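Long-range contact in glutamate--tRNA ligase (Methanothermobacter thermautotrophicus, PDB 3AII), which probably attaches glutamate to tRNA in two steps, first activating the amino acid with ATP and then passing it to the acceptor end of the tRNA: residues Y127-D139 with L155-S169. Numbering follows the deposited sequence.
Sequences YDGRLILRIEDTD and LEWLGVEWDETVIQS. With CA (calcium ion), chain E.
Asp137 and Ser169 meet through two bonds to one carboxylate: the hydroxyl OG of Ser169 donates to Asp137 OD2 at 2.6 Å, and the amide N of Ser169 to Asp137 OD1 at 2.8 Å, the latter bent (131°). Both oxygens are approached on their syn sides, somewhat out of the carboxylate plane. With CG between the backbone N and the carbonyl carbon (chi1 64°), the carboxylate is brought to the start of the 3-10 segment 168-169. Tyr148 OH also bonds to OD2, so an alanine here would probably leave the Ser169 amide and the Tyr148 hydroxyl without their acceptor, and the Ser169 hydroxyl with Arg263 alone of the partners named.

The Gln168 amide lies nearly parallel to the Glu136 carboxylate plane (5°) but offset from it, OE1 meeting CG and, at 3.3 Å, CB of Glu136. Its NE2 bonds to Asp281, while the Arg134 guanidinium grips Glu136 OE2 side-on through NE and NH1 and reaches Asp282 with NH2. Arg134 and Glu136 pack on Val278 of helix 274-284, Gln168 on Ser277.

Strands 130-135 and 164-167 run parallel and are joined by helix 147-158 in a beta-alpha-beta unit of the class I synthetase catalytic domain, a nucleotide-binding Rossmann-like fold. Strand 130-135 lies between 98-101 and 164-167, parallel to both. From Leu133 with Glu164 to Ile135 with Gln168 the backbone bonds are regular, as in Leu133 N to Glu164 O at 2.9 Å.

At the N-terminal end of the pairing, Asp163 OD2 accepts from Leu131 N at 2.9 Å through the anti lone pair, and Asp163 N donates to Leu131 O. Asp163 OD1 accepts from a water bound to the calcium ion, which Gly129 O also binds (2.4 Å). One face of the Trp162 indole lies against Leu133, whose CB is 3.5 Å from Trp162 NE1. That NE1 donates in the ring plane to Thr165 OG1 (2.9 Å), which helps fix the ring's rotation.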
ATOM      1  N   TYR A 127     -10.161  17.483 -13.806  1.00 24.97           N
ATOM      2  CA  TYR A 127     -10.891  17.634 -15.065  1.00 22.73           C
ATOM      3  C   TYR A 127     -12.403  17.430 -14.956  1.00 20.36           C
ATOM      4  O   TYR A 127     -13.096  17.375 -15.971  1.00 24.31           O
ATOM      5  CB  TYR A 127     -10.307  16.706 -16.139  1.00 20.24           C
ATOM      6  CG  TYR A 127      -8.977  17.197 -16.635  1.00 24.97           C
ATOM      7  CD1 TYR A 127      -7.800  16.771 -16.050  1.00 25.35           C
ATOM      8  CD2 TYR A 127      -8.900  18.130 -17.663  1.00 35.55           C
ATOM      9  CE1 TYR A 127      -6.575  17.238 -16.482  1.00 35.79           C
ATOM     10  CE2 TYR A 127      -7.682  18.602 -18.103  1.00 36.71           C
ATOM     11  CZ  TYR A 127      -6.523  18.156 -17.506  1.00 34.63           C
ATOM     12  OH  TYR A 127      -5.302  18.617 -17.939  1.00 41.26           O
ATOM     13  N   ASP A 128     -12.902  17.332 -13.726  1.00 20.18           N
ATOM     14  CA  ASP A 128     -14.326  17.133 -13.495  1.00 27.40           C
ATOM     15  C   ASP A 128     -14.805  15.915 -14.288  1.00 27.85           C
ATOM     16  O   ASP A 128     -15.901  15.912 -14.850  1.00 25.66           O
ATOM     17  CB  ASP A 128     -15.112  18.380 -13.920  1.00 35.58           C
ATOM     18  CG  ASP A 128     -16.550  18.368 -13.422  1.00 41.93           C
ATOM     19  OD1 ASP A 128     -17.407  19.017 -14.064  1.00 42.97           O
ATOM     20  OD2 ASP A 128     -16.825  17.714 -12.391  1.00 34.46           O
ATOM     21  N   GLY A 129     -13.969  14.881 -14.337  1.00 21.15           N
ATOM     22  CA  GLY A 129     -14.297  13.694 -15.117  1.00 18.82           C
ATOM     23  C   GLY A 129     -14.745  12.522 -14.255  1.00 18.33           C
ATOM     24  O   GLY A 129     -15.138  12.697 -13.108  1.00 21.54           O
ATOM     25  N   ARG A 130     -14.684  11.317 -14.811  1.00 19.48           N
ATOM     26  CA  ARG A 130     -15.084  10.128 -14.072  1.00 17.98           C
ATOM     27  C   ARG A 130     -13.914   9.190 -13.849  1.00 17.64           C
ATOM     28  O   ARG A 130     -12.948   9.202 -14.607  1.00 19.12           O
ATOM     29  CB  ARG A 130     -16.217   9.398 -14.799  1.00 18.76           C
ATOM     30  CG  ARG A 130     -17.553  10.123 -14.649  1.00 24.67           C
ATOM     31  CD  ARG A 130     -18.694   9.343 -15.284  1.00 27.14           C
ATOM     32  NE  ARG A 130     -18.394   9.021 -16.662  1.00 31.91           N
ATOM     33  CZ  ARG A 130     -18.282   7.791 -17.141  1.00 23.57           C
ATOM     34  NH1 ARG A 130     -18.476   6.741 -16.353  1.00 29.85           N
ATOM     35  NH2 ARG A 130     -17.997   7.615 -18.416  1.00 27.42           N
ATOM     36  N   LEU A 131     -14.007   8.385 -12.801  1.00 14.78           N
ATOM     37  CA  LEU A 131     -12.997   7.376 -12.517  1.00 12.49           C
ATOM     38  C   LEU A 131     -13.699   6.033 -12.426  1.00 16.42           C
ATOM     39  O   LEU A 131     -14.691   5.900 -11.700  1.00 15.74           O
ATOM     40  CB  LEU A 131     -12.289   7.670 -11.196  1.00 15.63           C
ATOM     41  CG  LEU A 131     -11.236   6.666 -10.698  1.00 14.64           C
ATOM     42  CD1 LEU A 131     -10.123   6.533 -11.743  1.00 15.99           C
ATOM     43  CD2 LEU A 131     -10.659   7.054  -9.354  1.00 18.45           C
ATOM     44  N   ILE A 132     -13.157   5.045 -13.137  1.00 12.56           N
ATOM     45  CA  ILE A 132     -13.693   3.689 -13.125  1.00 14.75           C
ATOM     46  C   ILE A 132     -12.773   2.775 -12.306  1.00 14.35           C
ATOM     47  O   ILE A 132     -11.554   2.795 -12.468  1.00 16.20           O
ATOM     48  CB  ILE A 132     -13.822   3.143 -14.551  1.00 12.79           C
ATOM     49  CG1 ILE A 132     -14.815   3.993 -15.360  1.00 13.96           C
ATOM     50  CG2 ILE A 132     -14.291   1.687 -14.513  1.00 16.41           C
ATOM     51  CD1 ILE A 132     -14.816   3.677 -16.871  1.00 20.94           C
ATOM     52  N   LEU A 133     -13.355   2.014 -11.383  1.00 13.08           N
ATOM     53  CA  LEU A 133     -12.609   0.952 -10.701  1.00 12.51           C
ATOM     54  C   LEU A 133     -12.851  -0.311 -11.508  1.00 14.20           C
ATOM     55  O   LEU A 133     -13.986  -0.724 -11.660  1.00 14.86           O
ATOM     56  CB  LEU A 133     -13.102   0.757  -9.260  1.00 12.21           C
ATOM     57  CG  LEU A 133     -12.539  -0.494  -8.572  1.00 12.60           C
ATOM     58  CD1 LEU A 133     -11.007  -0.404  -8.428  1.00 13.05           C
ATOM     59  CD2 LEU A 133     -13.169  -0.688  -7.191  1.00 12.99           C
ATOM     60  N   ARG A 134     -11.790  -0.914 -12.051  1.00 13.48           N
ATOM     61  CA  ARG A 134     -11.949  -2.135 -12.818  1.00 14.34           C
ATOM     62  C   ARG A 134     -11.098  -3.214 -12.171  1.00 17.42           C
ATOM     63  O   ARG A 134      -9.866  -3.139 -12.188  1.00 17.73           O
ATOM     64  CB  ARG A 134     -11.547  -1.931 -14.283  1.00 13.54           C
ATOM     65  CG  ARG A 134     -11.718  -3.186 -15.145  1.00 12.82           C
ATOM     66  CD  ARG A 134     -11.530  -2.910 -16.665  1.00 14.48           C
ATOM     67  NE  ARG A 134     -10.133  -2.607 -16.965  1.00 17.59           N
ATOM     68  CZ  ARG A 134      -9.718  -1.620 -17.763  1.00 18.89           C
ATOM     69  NH1 ARG A 134      -8.414  -1.441 -17.964  1.00 17.32           N
ATOM     70  NH2 ARG A 134     -10.594  -0.813 -18.349  1.00 18.66           N
ATOM     71  N   ILE A 135     -11.755  -4.220 -11.605  1.00 13.28           N
ATOM     72  CA  ILE A 135     -11.028  -5.304 -10.958  1.00 13.42           C
ATOM     73  C   ILE A 135     -10.629  -6.324 -12.006  1.00 15.06           C
ATOM     74  O   ILE A 135     -11.480  -6.928 -12.667  1.00 15.30           O
ATOM     75  CB  ILE A 135     -11.881  -6.013  -9.894  1.00 15.76           C
ATOM     76  CG1 ILE A 135     -12.464  -5.012  -8.893  1.00 23.82           C
ATOM     77  CG2 ILE A 135     -11.051  -7.076  -9.195  1.00 17.67           C
ATOM     78  CD1 ILE A 135     -11.445  -4.245  -8.142  1.00 19.46           C
ATOM     79  N   GLU A 136      -9.324  -6.510 -12.169  1.00 13.65           N
ATOM     80  CA  GLU A 136      -8.806  -7.293 -13.279  1.00 14.74           C
ATOM     81  C   GLU A 136      -8.482  -8.717 -12.815  1.00 18.42           C
ATOM     82  O   GLU A 136      -7.336  -9.055 -12.497  1.00 18.93           O
ATOM     83  CB  GLU A 136      -7.623  -6.557 -13.923  1.00 16.69           C
ATOM     84  CG  GLU A 136      -8.093  -5.235 -14.547  1.00 21.48           C
ATOM     85  CD  GLU A 136      -7.134  -4.620 -15.565  1.00 21.57           C
ATOM     86  OE1 GLU A 136      -5.927  -4.959 -15.552  1.00 23.01           O
ATOM     87  OE2 GLU A 136      -7.608  -3.773 -16.358  1.00 19.88           O
ATOM     88  N   ASP A 137      -9.533  -9.533 -12.761  1.00 16.85           N
ATOM     89  CA  ASP A 137      -9.459 -10.857 -12.147  1.00 13.38           C
ATOM     90  C   ASP A 137      -9.590 -11.991 -13.173  1.00 17.06           C
ATOM     91  O   ASP A 137     -10.329 -12.946 -12.949  1.00 19.78           O
ATOM     92  CB  ASP A 137     -10.535 -10.996 -11.072  1.00 14.53           C
ATOM     93  CG  ASP A 137     -11.942 -10.929 -11.632  1.00 16.46           C
ATOM     94  OD1 ASP A 137     -12.144 -10.357 -12.722  1.00 15.74           O
ATOM     95  OD2 ASP A 137     -12.856 -11.470 -10.984  1.00 19.36           O
ATOM     96  N   THR A 138      -8.865 -11.880 -14.283  1.00 17.18           N
ATOM     97  CA  THR A 138      -8.920 -12.895 -15.348  1.00 18.44           C
ATOM     98  C   THR A 138      -7.837 -13.978 -15.275  1.00 25.35           C
ATOM     99  O   THR A 138      -7.623 -14.711 -16.253  1.00 27.39           O
ATOM    100  CB  THR A 138      -8.800 -12.245 -16.735  1.00 19.64           C
ATOM    101  OG1 THR A 138      -7.608 -11.457 -16.767  1.00 29.27           O
ATOM    102  CG2 THR A 138      -9.999 -11.349 -17.001  1.00 27.05           C
ATOM    103  N   ASP A 139      -7.149 -14.082 -14.144  1.00 22.51           N
ATOM    104  CA  ASP A 139      -6.212 -15.188 -13.930  1.00 22.50           C
ATOM    105  C   ASP A 139      -6.730 -15.967 -12.742  1.00 22.77           C
ATOM    106  O   ASP A 139      -6.545 -15.547 -11.592  1.00 23.50           O
ATOM    107  CB  ASP A 139      -4.798 -14.683 -13.656  1.00 21.74           C
ATOM    108  CG  ASP A 139      -3.790 -15.816 -13.469  1.00 42.00           C
ATOM    109  OD1 ASP A 139      -2.584 -15.513 -13.395  1.00 49.02           O
ATOM    110  OD2 ASP A 139      -4.196 -17.003 -13.402  1.00 38.27           O
ATOM    111  N   LEU A 155      -9.428   1.890  -0.974  1.00 16.22           N
ATOM    112  CA  LEU A 155      -9.634   3.110  -1.752  1.00 14.43           C
ATOM    113  C   LEU A 155     -10.380   4.168  -0.940  1.00 17.34           C
ATOM    114  O   LEU A 155     -10.053   5.352  -0.997  1.00 18.10           O
ATOM    115  CB  LEU A 155     -10.424   2.801  -3.019  1.00 13.99           C
ATOM    116  CG  LEU A 155      -9.594   2.115  -4.091  1.00 14.96           C
ATOM    117  CD1 LEU A 155     -10.465   1.728  -5.288  1.00 16.48           C
ATOM    118  CD2 LEU A 155      -8.477   3.052  -4.526  1.00 15.50           C
ATOM    119  N   GLU A 156     -11.407   3.737  -0.213  1.00 16.06           N
ATOM    120  CA  GLU A 156     -12.157   4.647   0.648  1.00 20.84           C
ATOM    121  C   GLU A 156     -11.210   5.250   1.682  1.00 20.60           C
ATOM    122  O   GLU A 156     -11.235   6.453   1.938  1.00 18.37           O
ATOM    123  CB  GLU A 156     -13.333   3.925   1.337  1.00 15.62           C
ATOM    124  CG  GLU A 156     -14.489   3.530   0.392  1.00 17.31           C
ATOM    125  CD  GLU A 156     -15.480   2.588   1.044  1.00 32.20           C
ATOM    126  OE1 GLU A 156     -15.166   2.047   2.122  1.00 31.09           O
ATOM    127  OE2 GLU A 156     -16.575   2.375   0.482  1.00 24.71           O
ATOM    128  N   TRP A 157     -10.363   4.417   2.266  1.00 14.67           N
ATOM    129  CA  TRP A 157      -9.395   4.899   3.246  1.00 17.71           C
ATOM    130  C   TRP A 157      -8.517   5.996   2.656  1.00 20.72           C
ATOM    131  O   TRP A 157      -8.238   7.003   3.323  1.00 18.17           O
ATOM    132  CB  TRP A 157      -8.544   3.743   3.767  1.00 17.42           C
ATOM    133  CG  TRP A 157      -7.490   4.169   4.745  1.00 20.07           C
ATOM    134  CD1 TRP A 157      -7.674   4.462   6.070  1.00 22.82           C
ATOM    135  CD2 TRP A 157      -6.090   4.353   4.486  1.00 19.92           C
ATOM    136  NE1 TRP A 157      -6.478   4.813   6.647  1.00 21.43           N
ATOM    137  CE2 TRP A 157      -5.491   4.757   5.701  1.00 22.10           C
ATOM    138  CE3 TRP A 157      -5.286   4.223   3.348  1.00 18.00           C
ATOM    139  CZ2 TRP A 157      -4.124   5.029   5.811  1.00 21.07           C
ATOM    140  CZ3 TRP A 157      -3.927   4.489   3.457  1.00 18.93           C
ATOM    141  CH2 TRP A 157      -3.360   4.888   4.688  1.00 18.47           C
ATOM    142  N   LEU A 158      -8.089   5.809   1.406  1.00 18.18           N
ATOM    143  CA  LEU A 158      -7.250   6.794   0.729  1.00 19.59           C
ATOM    144  C   LEU A 158      -7.986   8.077   0.419  1.00 20.17           C
ATOM    145  O   LEU A 158      -7.359   9.077   0.088  1.00 25.73           O
ATOM    146  CB  LEU A 158      -6.690   6.243  -0.584  1.00 15.98           C
ATOM    147  CG  LEU A 158      -5.563   5.242  -0.472  1.00 19.62           C
ATOM    148  CD1 LEU A 158      -5.271   4.658  -1.843  1.00 24.50           C
ATOM    149  CD2 LEU A 158      -4.322   5.940   0.116  1.00 18.36           C
ATOM    150  N   GLY A 159      -9.314   8.053   0.500  1.00 17.00           N
ATOM    151  CA  GLY A 159     -10.111   9.205   0.112  1.00 18.84           C
ATOM    152  C   GLY A 159     -10.443   9.275  -1.369  1.00 20.43           C
ATOM    153  O   GLY A 159     -10.854  10.316  -1.883  1.00 19.26           O
ATOM    154  N   VAL A 160     -10.280   8.156  -2.065  1.00 16.21           N
ATOM    155  CA  VAL A 160     -10.556   8.106  -3.489  1.00 16.42           C
ATOM    156  C   VAL A 160     -12.054   7.880  -3.690  1.00 16.17           C
ATOM    157  O   VAL A 160     -12.644   7.013  -3.053  1.00 19.57           O
ATOM    158  CB  VAL A 160      -9.734   6.981  -4.157  1.00 18.67           C
ATOM    159  CG1 VAL A 160     -10.241   6.671  -5.565  1.00 17.19           C
ATOM    160  CG2 VAL A 160      -8.243   7.359  -4.186  1.00 17.53           C
ATOM    161  N   GLU A 161     -12.653   8.698  -4.543  1.00 14.38           N
ATOM    162  CA  GLU A 161     -14.037   8.517  -4.973  1.00 15.51           C
ATOM    163  C   GLU A 161     -14.041   8.037  -6.413  1.00 19.94           C
ATOM    164  O   GLU A 161     -13.177   8.418  -7.206  1.00 16.17           O
ATOM    165  CB  GLU A 161     -14.801   9.834  -4.901  1.00 18.75           C
ATOM    166  CG  GLU A 161     -14.980  10.390  -3.501  1.00 20.52           C
ATOM    167  CD  GLU A 161     -15.892  11.615  -3.475  1.00 28.88           C
ATOM    168  OE1 GLU A 161     -15.968  12.339  -4.493  1.00 32.12           O
ATOM    169  OE2 GLU A 161     -16.531  11.856  -2.434  1.00 45.00           O
ATOM    170  N   TRP A 162     -15.015   7.209  -6.775  1.00 15.71           N
ATOM    171  CA  TRP A 162     -15.100   6.778  -8.161  1.00 14.17           C
ATOM    172  C   TRP A 162     -16.553   6.630  -8.601  1.00 17.01           C
ATOM    173  O   TRP A 162     -17.460   6.834  -7.781  1.00 17.71           O
ATOM    174  CB  TRP A 162     -14.277   5.512  -8.396  1.00 15.91           C
ATOM    175  CG  TRP A 162     -14.708   4.258  -7.672  1.00 14.79           C
ATOM    176  CD1 TRP A 162     -15.352   3.184  -8.221  1.00 14.94           C
ATOM    177  CD2 TRP A 162     -14.445   3.910  -6.305  1.00 16.79           C
ATOM    178  NE1 TRP A 162     -15.542   2.207  -7.272  1.00 13.17           N
ATOM    179  CE2 TRP A 162     -14.990   2.627  -6.085  1.00 14.51           C
ATOM    180  CE3 TRP A 162     -13.834   4.574  -5.228  1.00 13.39           C
ATOM    181  CZ2 TRP A 162     -14.925   1.979  -4.852  1.00 15.12           C
ATOM    182  CZ3 TRP A 162     -13.759   3.926  -3.987  1.00 14.37           C
ATOM    183  CH2 TRP A 162     -14.318   2.641  -3.810  1.00 15.22           C
ATOM    184  N   ASP A 163     -16.771   6.309  -9.874  1.00 14.18           N
ATOM    185  CA  ASP A 163     -18.094   6.443 -10.487  1.00 12.82           C
ATOM    186  C   ASP A 163     -18.724   5.139 -10.974  1.00 16.40           C
ATOM    187  O   ASP A 163     -19.936   5.074 -11.172  1.00 15.38           O
ATOM    188  CB  ASP A 163     -18.046   7.435 -11.655  1.00 17.95           C
ATOM    189  CG  ASP A 163     -17.599   8.804 -11.219  1.00 21.62           C
ATOM    190  OD1 ASP A 163     -18.453   9.586 -10.733  1.00 20.30           O
ATOM    191  OD2 ASP A 163     -16.393   9.080 -11.311  1.00 19.04           O
ATOM    192  N   GLU A 164     -17.897   4.124 -11.192  1.00 14.43           N
ATOM    193  CA  GLU A 164     -18.378   2.836 -11.691  1.00 13.20           C
ATOM    194  C   GLU A 164     -17.428   1.776 -11.212  1.00 14.81           C
ATOM    195  O   GLU A 164     -16.218   2.024 -11.105  1.00 15.07           O
ATOM    196  CB  GLU A 164     -18.364   2.794 -13.218  1.00 18.46           C
ATOM    197  CG  GLU A 164     -19.512   3.482 -13.868  1.00 30.73           C
ATOM    198  CD  GLU A 164     -19.712   3.113 -15.342  1.00 19.29           C
ATOM    199  OE1 GLU A 164     -19.068   2.176 -15.896  1.00 21.87           O
ATOM    200  OE2 GLU A 164     -20.560   3.771 -15.939  1.00 24.32           O
ATOM    201  N   THR A 165     -17.973   0.598 -10.918  1.00 13.90           N
ATOM    202  CA  THR A 165     -17.148  -0.552 -10.560  1.00 14.91           C
ATOM    203  C   THR A 165     -17.467  -1.668 -11.550  1.00 14.58           C
ATOM    204  O   THR A 165     -18.639  -2.009 -11.761  1.00 14.30           O
ATOM    205  CB  THR A 165     -17.429  -1.073  -9.136  1.00 15.77           C
ATOM    206  OG1 THR A 165     -17.040  -0.097  -8.164  1.00 18.14           O
ATOM    207  CG2 THR A 165     -16.617  -2.330  -8.865  1.00 16.22           C
ATOM    208  N   VAL A 166     -16.420  -2.221 -12.160  1.00 12.90           N
ATOM    209  CA  VAL A 166     -16.572  -3.238 -13.189  1.00 13.07           C
ATOM    210  C   VAL A 166     -15.667  -4.394 -12.792  1.00 15.94           C
ATOM    211  O   VAL A 166     -14.554  -4.168 -12.326  1.00 15.62           O
ATOM    212  CB  VAL A 166     -16.143  -2.684 -14.559  1.00 16.96           C
ATOM    213  CG1 VAL A 166     -16.102  -3.789 -15.613  1.00 21.78           C
ATOM    214  CG2 VAL A 166     -17.084  -1.571 -15.004  1.00 19.65           C
ATOM    215  N   ILE A 167     -16.153  -5.626 -12.922  1.00 14.34           N
ATOM    216  CA  ILE A 167     -15.320  -6.785 -12.579  1.00 14.41           C
ATOM    217  C   ILE A 167     -15.116  -7.631 -13.839  1.00 14.04           C
ATOM    218  O   ILE A 167     -16.073  -8.024 -14.498  1.00 15.07           O
ATOM    219  CB  ILE A 167     -15.953  -7.623 -11.455  1.00 13.28           C
ATOM    220  CG1 ILE A 167     -16.094  -6.793 -10.171  1.00 17.92           C
ATOM    221  CG2 ILE A 167     -15.094  -8.859 -11.139  1.00 15.05           C
ATOM    222  CD1 ILE A 167     -16.938  -7.490  -9.108  1.00 26.89           C
ATOM    223  N   GLN A 168     -13.869  -7.890 -14.210  1.00 12.74           N
ATOM    224  CA  GLN A 168     -13.623  -8.512 -15.505  1.00 12.20           C
ATOM    225  C   GLN A 168     -14.183  -9.925 -15.644  1.00 12.94           C
ATOM    226  O   GLN A 168     -14.569 -10.321 -16.742  1.00 13.84           O
ATOM    227  CB  GLN A 168     -12.135  -8.469 -15.874  1.00 12.90           C
ATOM    228  CG  GLN A 168     -11.652  -7.061 -16.192  1.00 13.80           C
ATOM    229  CD  GLN A 168     -10.279  -7.044 -16.839  1.00 18.86           C
ATOM    230  OE1 GLN A 168      -9.381  -7.761 -16.414  1.00 17.49           O
ATOM    231  NE2 GLN A 168     -10.118  -6.229 -17.879  1.00 18.73           N
ATOM    232  N   SER A 169     -14.255 -10.668 -14.543  1.00 15.29           N
ATOM    233  CA  SER A 169     -14.770 -12.029 -14.651  1.00 16.65           C
ATOM    234  C   SER A 169     -16.274 -12.049 -14.922  1.00 19.99           C
ATOM    235  O   SER A 169     -16.825 -13.089 -15.271  1.00 17.52           O
ATOM    236  CB  SER A 169     -14.421 -12.866 -13.413  1.00 12.95           C
ATOM    237  OG  SER A 169     -14.970 -12.296 -12.247  1.00 16.62           O
TER
HETATM  238 CA    CA E1002     -16.084  13.415 -10.977  1.00 28.30          CA
HETATM  239  O   HOH W   1     -14.631  15.336 -11.084  1.00 31.83           O
HETATM  240  O   HOH W   2     -17.589  15.099 -11.963  1.00 31.36           O
HETATM  241  O   HOH W   3     -17.870   4.239 -18.408  1.00 32.93           O
HETATM  242  O   HOH W   4     -18.190  12.123 -11.690  1.00 28.40           O
HETATM  243  O   HOH W   5     -16.882  13.596  -8.916  1.00 25.43           O